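PDB 6SQX: peptide-binding protein from Photobacterium damsela subsp. piscicida, which is a secreted NlpC/P60-family cell-wall hydrolase that cleaves the peptidoglycan of potentially competing bacteria, probably as a cysteine-type D,L-endopeptidase. Local coordinates for residues Ser140-Leu154 and Thr206-Val218. Numbering follows the deposited sequence. Where two conformers were deposited one is given.
With EDO (1,2-ethanediol), chain N; EDO (1,2-ethanediol), chain I.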
loop_
_atom_site.group_PDB
_atom_site.type_symbol
_atom_site.label_atom_id
_atom_site.label_comp_id
_atom_site.label_asym_id
_atom_site.label_seq_id
_atom_site.Cartn_x
_atom_site.Cartn_y
_atom_site.Cartn_z
ATOM N N SER A 140 -14.311 -3.605 -23.763
ATOM C CA SER A 140 -15.327 -2.943 -22.949
ATOM C C SER A 140 -15.167 -3.176 -21.452
ATOM O O SER A 140 -15.826 -2.485 -20.667
ATOM C CB SER A 140 -16.734 -3.370 -23.384
ATOM O OG SER A 140 -16.952 -4.774 -23.209
ATOM N N CYS A 141 -14.326 -4.108 -21.036
ATOM C CA CYS A 141 -14.127 -4.373 -19.613
ATOM C C CYS A 141 -13.067 -3.468 -18.997
ATOM O O CYS A 141 -12.818 -3.576 -17.792
ATOM C CB CYS A 141 -13.813 -5.866 -19.361
ATOM S SG CYS A 141 -12.233 -6.444 -20.050
ATOM N N ARG A 142 -12.417 -2.615 -19.785
ATOM C CA ARG A 142 -11.593 -1.578 -19.175
ATOM C C ARG A 142 -12.468 -0.678 -18.328
ATOM O O ARG A 142 -13.610 -0.386 -18.687
ATOM C CB ARG A 142 -10.916 -0.748 -20.264
ATOM C CG ARG A 142 -9.899 -1.580 -21.069
ATOM C CD ARG A 142 -9.270 -0.839 -22.250
ATOM N NE ARG A 142 -8.272 -1.711 -22.859
ATOM C CZ ARG A 142 -7.775 -1.562 -24.080
ATOM N NH1 ARG A 142 -8.189 -0.574 -24.878
ATOM N NH2 ARG A 142 -6.851 -2.423 -24.500
ATOM N N GLY A 143 -11.921 -0.249 -17.187
ATOM C CA GLY A 143 -12.719 0.535 -16.267
ATOM C C GLY A 143 -11.921 1.468 -15.387
ATOM O O GLY A 143 -10.711 1.661 -15.571
ATOM N N ILE A 144 -12.614 2.069 -14.420
ATOM C CA ILE A 144 -12.005 3.048 -13.527
ATOM C C ILE A 144 -12.720 3.000 -12.184
ATOM O O ILE A 144 -13.924 2.729 -12.109
ATOM C CB ILE A 144 -12.022 4.451 -14.196
ATOM C CG1 ILE A 144 -11.017 5.404 -13.530
ATOM C CG2 ILE A 144 -13.425 5.072 -14.219
ATOM C CD1 ILE A 144 -10.730 6.632 -14.371
ATOM N N VAL A 145 -11.970 3.282 -11.112
ATOM C CA VAL A 145 -12.558 3.426 -9.780
ATOM C C VAL A 145 -13.232 4.790 -9.674
ATOM O O VAL A 145 -12.607 5.818 -9.980
ATOM C CB VAL A 145 -11.475 3.248 -8.690
ATOM C CG1 VAL A 145 -12.064 3.489 -7.282
ATOM C CG2 VAL A 145 -10.863 1.838 -8.785
ATOM N N VAL A 146 -14.512 4.796 -9.270
ATOM C CA VAL A 146 -15.253 6.040 -9.076
ATOM C C VAL A 146 -15.438 6.417 -7.608
ATOM O O VAL A 146 -15.683 7.591 -7.320
ATOM C CB VAL A 146 -16.594 6.089 -9.851
ATOM C CG1 VAL A 146 -16.346 5.956 -11.362
ATOM C CG2 VAL A 146 -17.615 5.042 -9.349
ATOM N N ASN A 147 -15.366 5.475 -6.683
ATOM C CA ASN A 147 -15.344 5.795 -5.257
ATOM C C ASN A 147 -14.186 5.054 -4.604
ATOM O O ASN A 147 -13.909 3.906 -4.959
ATOM C CB ASN A 147 -16.648 5.382 -4.567
ATOM C CG ASN A 147 -17.816 6.276 -4.930
ATOM O OD1 ASN A 147 -17.720 7.508 -4.832
ATOM N ND2 ASN A 147 -18.934 5.673 -5.314
ATOM N N ASN A 148 -13.477 5.709 -3.678
ATOM C CA ASN A 148 -12.362 5.030 -3.012
ATOM C C ASN A 148 -12.870 3.689 -2.505
ATOM O O ASN A 148 -13.958 3.598 -1.930
ATOM C CB ASN A 148 -11.866 5.863 -1.832
ATOM C CG ASN A 148 -11.437 7.258 -2.254
ATOM O OD1 ASN A 148 -10.702 7.458 -3.217
ATOM N ND2 ASN A 148 -11.911 8.267 -1.502
ATOM N N ALA A 149 -12.093 2.626 -2.727
ATOM C CA ALA A 149 -12.613 1.287 -2.501
ATOM C C ALA A 149 -11.674 0.438 -1.645
ATOM O O ALA A 149 -10.452 0.434 -1.861
ATOM C CB ALA A 149 -12.851 0.607 -3.860
ATOM N N GLN A 150 -12.257 -0.303 -0.701
ATOM C CA GLN A 150 -11.522 -1.344 0.011
ATOM C C GLN A 150 -11.640 -2.648 -0.763
ATOM O O GLN A 150 -12.739 -3.208 -0.876
ATOM C CB GLN A 150 -12.065 -1.509 1.436
ATOM C CG GLN A 150 -11.754 -0.229 2.262
ATOM C CD GLN A 150 -12.078 -0.359 3.685
ATOM O OE1 GLN A 150 -11.360 -0.999 4.441
ATOM N NE2 GLN A 150 -13.205 0.229 4.081
ATOM N N VAL A 151 -10.514 -3.104 -1.328
ATOM C CA VAL A 151 -10.510 -4.320 -2.135
ATOM C C VAL A 151 -10.490 -5.498 -1.180
ATOM O O VAL A 151 -9.681 -5.548 -0.224
ATOM C CB VAL A 151 -9.287 -4.349 -3.065
ATOM C CG1 VAL A 151 -9.315 -5.672 -3.920
ATOM C CG2 VAL A 151 -9.288 -3.113 -3.970
ATOM N N ARG A 152 -11.368 -6.457 -1.447
ATOM C CA ARG A 152 -11.627 -7.588 -0.564
ATOM C C ARG A 152 -11.283 -8.903 -1.278
ATOM O O ARG A 152 -11.514 -9.042 -2.486
ATOM C CB ARG A 152 -13.149 -7.631 -0.202
ATOM C CG ARG A 152 -13.743 -6.271 0.315
ATOM C CD ARG A 152 -13.193 -5.882 1.704
ATOM N NE ARG A 152 -13.771 -6.754 2.727
ATOM C CZ ARG A 152 -13.325 -6.874 3.970
ATOM N NH1 ARG A 152 -12.247 -6.165 4.331
ATOM N NH2 ARG A 152 -13.943 -7.693 4.830
ATOM N N SER A 153 -10.780 -9.887 -0.530
ATOM C CA SER A 153 -10.423 -11.135 -1.200
ATOM C C SER A 153 -11.639 -11.966 -1.579
ATOM O O SER A 153 -11.523 -12.844 -2.446
ATOM C CB SER A 153 -9.485 -11.938 -0.324
ATOM O OG SER A 153 -10.134 -12.427 0.831
ATOM N N LEU A 154 -12.777 -11.767 -0.924
ATOM C CA LEU A 154 -14.064 -12.388 -1.196
ATOM C C LEU A 154 -15.091 -11.270 -1.211
ATOM O O LEU A 154 -14.881 -10.240 -0.561
ATOM C CB LEU A 154 -14.442 -13.348 -0.059
ATOM C CG LEU A 154 -13.562 -14.590 0.083
ATOM C CD1 LEU A 154 -13.958 -15.349 1.347
ATOM C CD2 LEU A 154 -13.706 -15.482 -1.172
ATOM N N THR A 206 -3.148 -5.086 -7.720
ATOM C CA THR A 206 -4.062 -5.773 -6.805
ATOM C C THR A 206 -5.205 -6.434 -7.572
ATOM O O THR A 206 -5.695 -5.888 -8.573
ATOM C CB THR A 206 -4.643 -4.761 -5.758
ATOM O OG1 THR A 206 -3.662 -4.481 -4.757
ATOM C CG2 THR A 206 -5.886 -5.311 -5.075
ATOM N N LEU A 207 -5.627 -7.608 -7.084
ATOM C CA LEU A 207 -6.782 -8.338 -7.588
ATOM C C LEU A 207 -7.768 -8.503 -6.441
ATOM O O LEU A 207 -7.380 -8.927 -5.351
ATOM C CB LEU A 207 -6.359 -9.738 -8.038
ATOM C CG LEU A 207 -7.462 -10.762 -8.351
ATOM C CD1 LEU A 207 -8.171 -10.386 -9.704
ATOM C CD2 LEU A 207 -6.852 -12.180 -8.438
ATOM N N GLY A 208 -9.039 -8.201 -6.672
ATOM C CA GLY A 208 -10.019 -8.522 -5.649
ATOM C C GLY A 208 -11.354 -7.847 -5.896
ATOM O O GLY A 208 -11.588 -7.276 -6.947
ATOM N N TRP A 209 -12.246 -7.988 -4.919
ATOM C CA TRP A 209 -13.639 -7.600 -5.073
ATOM C C TRP A 209 -13.900 -6.236 -4.440
ATOM O O TRP A 209 -13.378 -5.914 -3.356
ATOM C CB TRP A 209 -14.536 -8.620 -4.365
ATOM C CG TRP A 209 -14.442 -10.036 -4.942
ATOM C CD1 TRP A 209 -13.502 -10.981 -4.645
ATOM C CD2 TRP A 209 -15.325 -10.630 -5.901
ATOM N NE1 TRP A 209 -13.732 -12.129 -5.385
ATOM C CE2 TRP A 209 -14.860 -11.948 -6.140
ATOM C CE3 TRP A 209 -16.464 -10.183 -6.569
ATOM C CZ2 TRP A 209 -15.498 -12.828 -7.025
ATOM C CZ3 TRP A 209 -17.090 -11.047 -7.463
ATOM C CH2 TRP A 209 -16.619 -12.362 -7.664
ATOM N N VAL A 210 -14.749 -5.448 -5.095
ATOM C CA VAL A 210 -15.148 -4.123 -4.603
ATOM C C VAL A 210 -16.637 -3.972 -4.854
ATOM O O VAL A 210 -17.204 -4.663 -5.705
ATOM C CB VAL A 210 -14.407 -2.987 -5.337
ATOM C CG1 VAL A 210 -12.886 -3.017 -5.046
ATOM C CG2 VAL A 210 -14.739 -3.043 -6.852
ATOM N N PRO A 211 -17.298 -3.061 -4.153
ATOM C CA PRO A 211 -18.710 -2.796 -4.456
ATOM C C PRO A 211 -18.864 -2.365 -5.903
ATOM O O PRO A 211 -18.080 -1.567 -6.422
ATOM C CB PRO A 211 -19.061 -1.640 -3.510
ATOM C CG PRO A 211 -18.055 -1.803 -2.378
ATOM C CD PRO A 211 -16.794 -2.213 -3.058
ATOM N N THR A 212 -19.891 -2.912 -6.561
ATOM C CA THR A 212 -20.129 -2.535 -7.949
ATOM C C THR A 212 -20.318 -1.026 -8.100
ATOM O O THR A 212 -19.878 -0.438 -9.099
ATOM C CB THR A 212 -21.308 -3.324 -8.490
ATOM O OG1 THR A 212 -20.970 -4.719 -8.424
ATOM C CG2 THR A 212 -21.676 -2.909 -9.946
ATOM N N SER A 213 -20.924 -0.375 -7.110
ATOM C CA SER A 213 -21.123 1.066 -7.195
ATOM C C SER A 213 -19.818 1.853 -7.168
ATOM O O SER A 213 -19.829 3.060 -7.431
ATOM C CB SER A 213 -22.031 1.523 -6.050
ATOM O OG SER A 213 -21.456 1.188 -4.796
ATOM N N SER A 214 -18.696 1.229 -6.819
ATOM C CA SER A 214 -17.432 1.950 -6.724
ATOM C C SER A 214 -16.645 1.942 -8.028
ATOM O O SER A 214 -15.588 2.579 -8.104
ATOM C CB SER A 214 -16.569 1.367 -5.600
ATOM O OG SER A 214 -15.855 0.218 -6.033
ATOM N N ILE A 215 -17.141 1.253 -9.060
ATOM C CA ILE A 215 -16.426 1.140 -10.318
ATOM C C ILE A 215 -17.356 1.415 -11.498
ATOM O O ILE A 215 -18.584 1.398 -11.368
ATOM C CB ILE A 215 -15.725 -0.245 -10.458
ATOM C CG1 ILE A 215 -16.664 -1.461 -10.231
ATOM C CG2 ILE A 215 -14.623 -0.356 -9.384
ATOM C CD1 ILE A 215 -17.569 -1.791 -11.379
ATOM N N ALA A 216 -16.744 1.702 -12.647
ATOM C CA ALA A 216 -17.498 1.924 -13.880
ATOM C C ALA A 216 -16.611 1.520 -15.045
ATOM O O ALA A 216 -15.390 1.578 -14.943
ATOM C CB ALA A 216 -17.866 3.411 -13.998
ATOM N N ASN A 217 -17.214 1.078 -16.154
ATOM C CA ASN A 217 -16.362 0.820 -17.307
ATOM C C ASN A 217 -16.084 2.111 -18.061
ATOM O O ASN A 217 -16.712 3.149 -17.823
ATOM C CB ASN A 217 -16.880 -0.291 -18.242
ATOM C CG ASN A 217 -18.114 0.086 -18.989
ATOM O OD1 ASN A 217 -19.052 0.664 -18.435
ATOM N ND2 ASN A 217 -18.149 -0.281 -20.282
ATOM N N VAL A 218 -15.074 2.076 -18.925
ATOM C CA VAL A 218 -14.695 3.241 -19.711
ATOM C C VAL A 218 -14.686 2.839 -21.173
ATOM O O VAL A 218 -14.423 1.676 -21.506
ATOM C CB VAL A 218 -13.340 3.858 -19.287
ATOM C CG1 VAL A 218 -13.409 4.325 -17.829
ATOM C CG2 VAL A 218 -12.201 2.872 -19.446
HETATM C C1 EDO N . -13.650 7.182 2.019
HETATM O O1 EDO N . -13.933 7.464 0.649
HETATM C C2 EDO N . -12.133 7.182 2.190
HETATM O O2 EDO N . -11.620 8.505 2.194
HETATM C C1 EDO I . -6.605 -13.516 -4.013
HETATM O O1 EDO I . -7.551 -13.605 -2.935
HETATM C C2 EDO I . -6.542 -12.061 -4.448
HETATM O O2 EDO I . -7.862 -11.533 -4.369
HETATM O O HOH W 1 -19.528 2.918 -3.980
#
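Strand 142-145 runs antiparallel to 215-217, their axes 4.6 Å apart at closest, and beyond the intervening loops, with the register shifted by one residue, Arg152 and Trp209 form a hydrogen-bonded antiparallel pair. Ile144 and Ala216 exchange two backbone hydrogen bonds, and Gly143 CA comes to 3.8 Å from Asn217 CA, with no side chain to meet Ala216 O. Where the first pairing ends, Ser214 O accepts from Val146 N and Asn147 N, both on the same face of its carbonyl plane. At the other end Asn217 ND2 donates to Ser140 O in the carbonyl plane over 3.2 Å. Ile144 CG2 meets Val218 CG1 with the two side chains about perpendicular, and Phe222 and Ile223 of helix 220-226 pack beside them. The arrangement is consistent with the small beta-barrel of a bacterial SH3 (SH3b1-type) domain, its last strand 215-217 following a 3-10 turn, 212-214; Ser214 N donates a hydrogen bond to Pro211 O there. Val151 is buried against 206-210: with CG1 anti to its own N (chi1 -180°), that methyl presses on Gly208 CA at a tight 3.4 Å and faces Thr206 CG2 tip to tip, while CG2 lies 3.8 Å from Val210 CG1. That same Val210 methyl touches Ala149 CB. The Trp209 indole turns its edge to Arg152 O, which lies in the ring plane 3.5 Å from CD1, and its NE1 is hydrogen-bonded to Glu94 OE1.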